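Local coordinates for protein design construct XXA_GVDQ (Synthetic construct, PDB 6NZ1) that is a computationally designed, mostly helical protein that assembles into a homotrimer, with no natural biological function known, at residues K10-R15 with V40-Q45; A70-G75 with K79-M84. All blocks are in the same frame, centred on the assembly; numbering follows the deposited sequence. Where two conformers were deposited one is given.

Both contacts use the long helix 29-73, and each joins it to one of the two shorter helices. In contact 1, helix 6-25 folds back along its N-terminal half; in contact 2, helix 78-94 folds back along its C-terminal end. They lie on opposite sides of the chain's centre, with their own centres 45 Å apart and nearest atoms about 31 Å apart, so neither touches the other. The chemistry differs as well: 10-15 meets 40-45 through a buried hydrogen bond, whereas 70-75 meets 79-84 through apolar packing. Each contact also reaches both other subunits, so the pairing of helices within the chain and the trimer interface are built from neighbouring residues.

Contact 1: K10-R15 with V40-Q45; sequences KYSLER and VENNAQ
Ser12 and Asn42 bring helices 6-25 and 29-73 close together, their CA atoms only 5.4 Å apart, with the two helices running antiparallel. Serine is small enough to let the backbones come this near, and it points its CB toward the other helix. Asn42 answers with ND2, which donates to Ser12 OG at 2.8 Å; the N-H to oxygen angle is 156° and OG lies in the plane of the amide. With chi1 of Asn42 at -176°, CG stands opposite the backbone N and the amide is carried across to helix 6-25. While its oxygen accepts from Asn42, the Ser12 hydroxyl directs its one hydrogen to the carbonyl oxygens of Asp8 and Leu9 in its own helix, shared between them or given to one at a time, so the buried group is gripped from both helices. Leu13 flanks the amide, its CB 4.2 Å from Asn42 ND2, and packs on Ala44 of the third subunit. The carbonyl end of the amide faces the third subunit: Asn42 OD1 takes a weak hydrogen bond from Asn43 ND2 there. A leucine in place of Asn42 would probably leave Ser12 OG without its donor and deprive that neighbouring Asn43 of an acceptor. Asn43 residues also bond to one another between subunits, making this a buried polar network of the kind built into designed helical-bundle oligomers, here laid across an antiparallel helical hairpin.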
ATOM      1  N   LYS B  10      -5.366  -1.395 -12.459  1.00 20.54           N
ATOM      2  CA  LYS B  10      -6.285  -2.342 -13.074  1.00 23.20           C
ATOM      3  C   LYS B  10      -6.170  -2.311 -14.584  1.00 24.82           C
ATOM      4  O   LYS B  10      -6.275  -3.349 -15.241  1.00 25.99           O
ATOM      5  CB  LYS B  10      -7.722  -2.042 -12.663  1.00 24.30           C
ATOM      6  CG  LYS B  10      -8.703  -3.141 -13.020  1.00 24.18           C
ATOM      7  N   TYR B  11      -5.972  -1.132 -15.157  1.00 22.77           N
ATOM      8  CA  TYR B  11      -5.845  -1.039 -16.603  1.00 24.97           C
ATOM      9  C   TYR B  11      -4.553  -1.678 -17.103  1.00 24.74           C
ATOM     10  O   TYR B  11      -4.541  -2.310 -18.163  1.00 23.15           O
ATOM     11  CB  TYR B  11      -5.906   0.421 -17.015  1.00 24.73           C
ATOM     12  CG  TYR B  11      -7.284   1.017 -16.972  1.00 26.93           C
ATOM     13  CD1 TYR B  11      -8.396   0.292 -17.394  1.00 28.39           C
ATOM     14  CD2 TYR B  11      -7.474   2.316 -16.534  1.00 27.58           C
ATOM     15  CE1 TYR B  11      -9.656   0.846 -17.388  1.00 29.36           C
ATOM     16  CE2 TYR B  11      -8.726   2.876 -16.513  1.00 30.47           C
ATOM     17  CZ  TYR B  11      -9.815   2.141 -16.939  1.00 31.44           C
ATOM     18  OH  TYR B  11     -11.065   2.713 -16.910  1.00 32.86           O
ATOM     19  N   SER B  12      -3.445  -1.482 -16.384  1.00 27.23           N
ATOM     20  CA  SER B  12      -2.185  -2.074 -16.801  1.00 24.03           C
ATOM     21  C   SER B  12      -2.145  -3.569 -16.521  1.00 25.66           C
ATOM     22  O   SER B  12      -1.483  -4.318 -17.247  1.00 23.21           O
ATOM     23  CB  SER B  12      -1.015  -1.353 -16.129  1.00 27.80           C
ATOM     24  OG  SER B  12      -1.073  -1.396 -14.712  1.00 31.81           O
ATOM     25  N   LEU B  13      -2.869  -4.028 -15.510  1.00 22.56           N
ATOM     26  CA  LEU B  13      -3.009  -5.462 -15.314  1.00 25.60           C
ATOM     27  C   LEU B  13      -3.832  -6.095 -16.435  1.00 27.90           C
ATOM     28  O   LEU B  13      -3.452  -7.141 -16.973  1.00 25.62           O
ATOM     29  CB  LEU B  13      -3.634  -5.729 -13.947  1.00 22.85           C
ATOM     30  CG  LEU B  13      -3.798  -7.207 -13.594  1.00 24.39           C
ATOM     31  CD1 LEU B  13      -2.463  -7.976 -13.642  1.00 24.46           C
ATOM     32  CD2 LEU B  13      -4.413  -7.392 -12.244  1.00 24.05           C
ATOM     33  N   GLU B  14      -4.965  -5.487 -16.798  1.00 29.81           N
ATOM     34  CA  GLU B  14      -5.793  -6.044 -17.864  1.00 28.36           C
ATOM     35  C   GLU B  14      -5.023  -6.103 -19.177  1.00 32.89           C
ATOM     36  O   GLU B  14      -5.110  -7.091 -19.916  1.00 31.62           O
ATOM     37  CB  GLU B  14      -7.066  -5.217 -18.026  1.00 27.45           C
ATOM     38  CG  GLU B  14      -8.066  -5.424 -16.887  1.00 26.72           C
ATOM     39  CD  GLU B  14      -9.268  -4.475 -16.939  1.00 26.32           C
ATOM     40  OE1 GLU B  14      -9.208  -3.437 -17.625  1.00 27.57           O
ATOM     41  OE2 GLU B  14     -10.283  -4.764 -16.281  1.00 26.93           O
ATOM     42  N   ARG B  15      -4.258  -5.058 -19.480  1.00 30.65           N
ATOM     43  CA  ARG B  15      -3.391  -5.090 -20.652  1.00 31.06           C
ATOM     44  C   ARG B  15      -2.406  -6.254 -20.579  1.00 33.08           C
ATOM     45  O   ARG B  15      -2.093  -6.884 -21.596  1.00 32.77           O
ATOM     46  CB  ARG B  15      -2.641  -3.762 -20.769  1.00 31.77           C
ATOM     47  CG  ARG B  15      -3.274  -2.742 -21.700  1.00 31.23           C
ATOM     48  CD  ARG B  15      -2.358  -1.541 -21.914  1.00 31.58           C
ATOM     49  NE  ARG B  15      -2.294  -0.691 -20.731  1.00 33.48           N
ATOM     50  CZ  ARG B  15      -2.784   0.535 -20.680  1.00 32.04           C
ATOM     51  NH1 ARG B  15      -3.355   1.050 -21.756  1.00 32.35           N
ATOM     52  NH2 ARG B  15      -2.696   1.247 -19.565  1.00 32.77           N
ATOM     53  N   VAL B  40       6.910  -4.362 -16.590  1.00 20.54           N
ATOM     54  CA  VAL B  40       7.642  -3.236 -16.028  1.00 23.89           C
ATOM     55  C   VAL B  40       6.732  -2.021 -15.891  1.00 30.50           C
ATOM     56  O   VAL B  40       6.835  -1.251 -14.924  1.00 26.65           O
ATOM     57  CB  VAL B  40       8.873  -2.934 -16.898  1.00 22.02           C
ATOM     58  CG1 VAL B  40       9.532  -1.638 -16.464  1.00 19.73           C
ATOM     59  CG2 VAL B  40       9.865  -4.120 -16.868  1.00 19.16           C
ATOM     60  N   GLU B  41       5.837  -1.819 -16.852  1.00 34.34           N
ATOM     61  CA  GLU B  41       4.898  -0.720 -16.716  1.00 33.58           C
ATOM     62  C   GLU B  41       3.970  -0.954 -15.535  1.00 31.27           C
ATOM     63  O   GLU B  41       3.687  -0.028 -14.774  1.00 32.26           O
ATOM     64  CB  GLU B  41       4.076  -0.548 -17.990  1.00 36.68           C
ATOM     65  CG  GLU B  41       4.842  -0.502 -19.305  1.00 39.36           C
ATOM     66  CD  GLU B  41       5.847   0.644 -19.437  1.00 41.30           C
ATOM     67  OE1 GLU B  41       6.079   1.082 -20.601  1.00 40.44           O
ATOM     68  OE2 GLU B  41       6.416   1.081 -18.404  1.00 40.78           O
ATOM     69  N   ASN B  42       3.460  -2.178 -15.385  1.00 31.24           N
ATOM     70  CA  ASN B  42       2.573  -2.486 -14.268  1.00 29.76           C
ATOM     71  C   ASN B  42       3.304  -2.325 -12.940  1.00 29.49           C
ATOM     72  O   ASN B  42       2.771  -1.747 -11.987  1.00 30.48           O
ATOM     73  CB  ASN B  42       2.029  -3.907 -14.429  1.00 25.00           C
ATOM     74  CG  ASN B  42       1.026  -4.278 -13.376  1.00 22.19           C
ATOM     75  OD1 ASN B  42       1.223  -5.225 -12.630  1.00 23.33           O
ATOM     76  ND2 ASN B  42      -0.071  -3.569 -13.331  1.00 29.17           N
ATOM     77  N   ASN B  43       4.540  -2.797 -12.867  1.00 25.62           N
ATOM     78  CA  ASN B  43       5.277  -2.681 -11.625  1.00 24.50           C
ATOM     79  C   ASN B  43       5.593  -1.228 -11.303  1.00 23.41           C
ATOM     80  O   ASN B  43       5.563  -0.827 -10.137  1.00 24.10           O
ATOM     81  CB  ASN B  43       6.546  -3.512 -11.717  1.00 25.84           C
ATOM     82  CG  ASN B  43       6.278  -4.981 -11.510  1.00 26.59           C
ATOM     83  OD1 ASN B  43       5.218  -5.481 -11.868  1.00 26.37           O
ATOM     84  ND2 ASN B  43       7.233  -5.679 -10.915  1.00 27.46           N
ATOM     85  N   ALA B  44       5.904  -0.419 -12.312  1.00 25.13           N
ATOM     86  CA  ALA B  44       6.174   0.987 -12.047  1.00 25.22           C
ATOM     87  C   ALA B  44       4.955   1.683 -11.460  1.00 25.80           C
ATOM     88  O   ALA B  44       5.091   2.606 -10.649  1.00 25.31           O
ATOM     89  CB  ALA B  44       6.615   1.677 -13.332  1.00 25.32           C
ATOM     90  N   GLN B  45       3.758   1.255 -11.854  0.71 23.75           N
ATOM     91  CA  GLN B  45       2.544   1.828 -11.295  0.71 23.28           C
ATOM     92  C   GLN B  45       2.241   1.268  -9.912  0.71 23.10           C
ATOM     93  O   GLN B  45       1.720   1.995  -9.062  0.71 24.99           O
ATOM     94  CB  GLN B  45       1.363   1.576 -12.229  0.71 24.16           C
ATOM     95  CG  GLN B  45       1.449   2.306 -13.569  0.71 23.00           C
ATOM     96  CD  GLN B  45       1.294   3.804 -13.423  0.71 22.94           C
ATOM     97  OE1 GLN B  45       0.518   4.271 -12.593  0.71 21.11           O
ATOM     98  NE2 GLN B  45       2.025   4.564 -14.233  0.71 20.92           N
TER

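Contact 2: A70-G75 with K79-M84; sequences ALEAIG and KILEEM
Leu81 is the residue most covered by this contact, and its two methyl groups divide the work on the last turn of helix 29-73. CD2 rests on Leu71, 3.9 Å from its CB, while CD1 lies against the methylenes of Glu72, 3.7 Å from CG. The branched end of leucine suits a place between two neighbouring residues of a helix. Glu72 runs roughly at right angles to Leu81; its CG is anti to the backbone N (chi1 -173°) and the chain beyond is extended, so that its aliphatic part covers the leucine while OE1 forms a salt bridge with Lys85. A long acidic chain thus serves both the greasy interior and its margin. Leu71 reaches further along helix 78-94, where its CD1 comes within 4.0 Å of Met84 CE, the flexible thioether fitting against the methyl. Beyond Leu71, Gly75 closes helix 29-73 in a Schellman motif with positive phi, and the chain turns back as helix 78-94. Around this hairpin stand the other subunits: Leu71 and Ile74 pack on their own counterparts in the third subunit, while Ile80 and Met84 lie on Ala70 of the second, so that these residues of the hairpin are covered by the neighbouring subunits.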
ATOM      1  N   ALA B  70      -4.548  17.593  21.085  1.00 19.25           N
ATOM      2  CA  ALA B  70      -5.831  18.218  21.371  1.00 19.22           C
ATOM      3  C   ALA B  70      -6.392  17.705  22.684  1.00 22.13           C
ATOM      4  O   ALA B  70      -6.802  18.483  23.552  1.00 18.35           O
ATOM      5  CB  ALA B  70      -6.809  17.957  20.231  1.00 18.54           C
ATOM      6  N   LEU B  71      -6.418  16.386  22.848  1.00 22.69           N
ATOM      7  CA  LEU B  71      -6.908  15.801  24.081  1.00 20.80           C
ATOM      8  C   LEU B  71      -6.079  16.247  25.266  1.00 23.93           C
ATOM      9  O   LEU B  71      -6.610  16.433  26.362  1.00 23.30           O
ATOM     10  CB  LEU B  71      -6.881  14.285  23.979  1.00 24.60           C
ATOM     11  CG  LEU B  71      -7.770  13.716  22.878  1.00 25.44           C
ATOM     12  CD1 LEU B  71      -7.667  12.204  22.841  1.00 25.12           C
ATOM     13  CD2 LEU B  71      -9.193  14.129  23.098  1.00 26.68           C
ATOM     14  N   GLU B  72      -4.767  16.390  25.083  1.00 22.57           N
ATOM     15  CA  GLU B  72      -3.941  16.854  26.191  1.00 25.50           C
ATOM     16  C   GLU B  72      -4.167  18.337  26.470  1.00 28.68           C
ATOM     17  O   GLU B  72      -4.144  18.759  27.632  1.00 28.60           O
ATOM     18  CB  GLU B  72      -2.459  16.581  25.916  1.00 25.76           C
ATOM     19  CG  GLU B  72      -1.537  16.880  27.104  1.00 24.40           C
ATOM     20  CD  GLU B  72      -0.120  16.376  26.920  1.00 27.33           C
ATOM     21  OE1 GLU B  72       0.216  15.878  25.825  1.00 26.94           O
ATOM     22  OE2 GLU B  72       0.659  16.471  27.887  1.00 26.70           O
ATOM     23  N   ALA B  73      -4.371  19.147  25.424  1.00 25.55           N
ATOM     24  CA  ALA B  73      -4.537  20.581  25.615  1.00 23.24           C
ATOM     25  C   ALA B  73      -5.813  20.907  26.373  1.00 27.08           C
ATOM     26  O   ALA B  73      -5.959  22.025  26.880  1.00 25.38           O
ATOM     27  CB  ALA B  73      -4.542  21.288  24.265  1.00 22.75           C
ATOM     28  N   ILE B  74      -6.735  19.957  26.470  1.00 25.93           N
ATOM     29  CA  ILE B  74      -8.001  20.191  27.140  1.00 27.61           C
ATOM     30  C   ILE B  74      -8.087  19.509  28.484  1.00 30.63           C
ATOM     31  O   ILE B  74      -9.133  19.600  29.143  1.00 30.38           O
ATOM     32  CB  ILE B  74      -9.179  19.755  26.261  1.00 25.41           C
ATOM     33  CG1 ILE B  74      -9.045  18.282  25.934  1.00 25.56           C
ATOM     34  CG2 ILE B  74      -9.213  20.565  25.019  1.00 26.35           C
ATOM     35  CD1 ILE B  74     -10.322  17.673  25.440  1.00 25.38           C
ATOM     36  N   GLY B  75      -7.055  18.794  28.901  1.00 31.35           N
ATOM     37  CA  GLY B  75      -6.998  18.285  30.249  1.00 31.01           C
ATOM     38  C   GLY B  75      -7.329  16.825  30.433  1.00 31.20           C
ATOM     39  O   GLY B  75      -7.638  16.422  31.562  1.00 30.37           O
ATOM     40  N   LYS B  79      -3.234   9.281  32.444  1.00 28.06           N
ATOM     41  CA  LYS B  79      -3.499   7.844  32.438  1.00 34.12           C
ATOM     42  C   LYS B  79      -4.002   7.409  31.076  1.00 37.73           C
ATOM     43  O   LYS B  79      -3.585   6.368  30.559  1.00 41.68           O
ATOM     44  CB  LYS B  79      -4.499   7.463  33.536  1.00 33.84           C
ATOM     45  N   ILE B  80      -4.878   8.210  30.469  1.00 37.96           N
ATOM     46  CA  ILE B  80      -5.441   7.870  29.167  1.00 34.97           C
ATOM     47  C   ILE B  80      -4.460   8.198  28.047  1.00 31.92           C
ATOM     48  O   ILE B  80      -4.288   7.426  27.095  1.00 33.21           O
ATOM     49  CB  ILE B  80      -6.779   8.616  28.990  1.00 33.75           C
ATOM     50  CG1 ILE B  80      -7.859   8.089  29.946  1.00 35.18           C
ATOM     51  CG2 ILE B  80      -7.273   8.545  27.559  1.00 34.57           C
ATOM     52  CD1 ILE B  80      -9.082   9.012  30.083  1.00 33.39           C
ATOM     53  N   LEU B  81      -3.800   9.344  28.140  1.00 27.35           N
ATOM     54  CA  LEU B  81      -2.885   9.739  27.085  1.00 23.87           C
ATOM     55  C   LEU B  81      -1.723   8.775  26.965  1.00 23.98           C
ATOM     56  O   LEU B  81      -1.161   8.625  25.879  1.00 23.36           O
ATOM     57  CB  LEU B  81      -2.355  11.141  27.347  1.00 26.86           C
ATOM     58  CG  LEU B  81      -3.426  12.220  27.479  1.00 30.33           C
ATOM     59  CD1 LEU B  81      -2.841  13.538  27.999  1.00 31.24           C
ATOM     60  CD2 LEU B  81      -4.155  12.419  26.144  1.00 31.47           C
ATOM     61  N   GLU B  82      -1.346   8.116  28.062  1.00 26.19           N
ATOM     62  CA  GLU B  82      -0.149   7.283  28.059  1.00 24.02           C
ATOM     63  C   GLU B  82      -0.288   6.126  27.081  1.00 24.46           C
ATOM     64  O   GLU B  82       0.611   5.871  26.273  1.00 22.40           O
ATOM     65  CB  GLU B  82       0.133   6.766  29.472  1.00 22.89           C
ATOM     66  N   GLU B  83      -1.408   5.406  27.144  1.00 25.31           N
ATOM     67  CA  GLU B  83      -1.601   4.268  26.255  1.00 28.44           C
ATOM     68  C   GLU B  83      -1.563   4.695  24.788  1.00 27.75           C
ATOM     69  O   GLU B  83      -1.015   3.977  23.943  1.00 24.37           O
ATOM     70  CB  GLU B  83      -2.922   3.567  26.589  1.00 33.07           C
ATOM     71  CG  GLU B  83      -3.217   2.359  25.697  1.00 36.50           C
ATOM     72  CD  GLU B  83      -4.446   1.585  26.104  1.00 37.72           C
ATOM     73  OE1 GLU B  83      -5.212   2.057  26.955  1.00 38.67           O
ATOM     74  OE2 GLU B  83      -4.669   0.498  25.553  1.00 38.88           O
ATOM     75  N   MET B  84      -2.148   5.851  24.464  1.00 26.64           N
ATOM     76  CA  MET B  84      -2.134   6.335  23.089  1.00 26.27           C
ATOM     77  C   MET B  84      -0.733   6.738  22.651  1.00 23.59           C
ATOM     78  O   MET B  84      -0.359   6.553  21.490  1.00 21.94           O
ATOM     79  CB  MET B  84      -3.056   7.551  22.986  1.00 25.98           C
ATOM     80  CG  MET B  84      -4.552   7.261  23.073  1.00 27.60           C
ATOM     81  SD  MET B  84      -5.397   8.885  23.082  1.00 28.40           S
ATOM     82  CE  MET B  84      -6.705   8.556  24.243  1.00 28.69           C
TER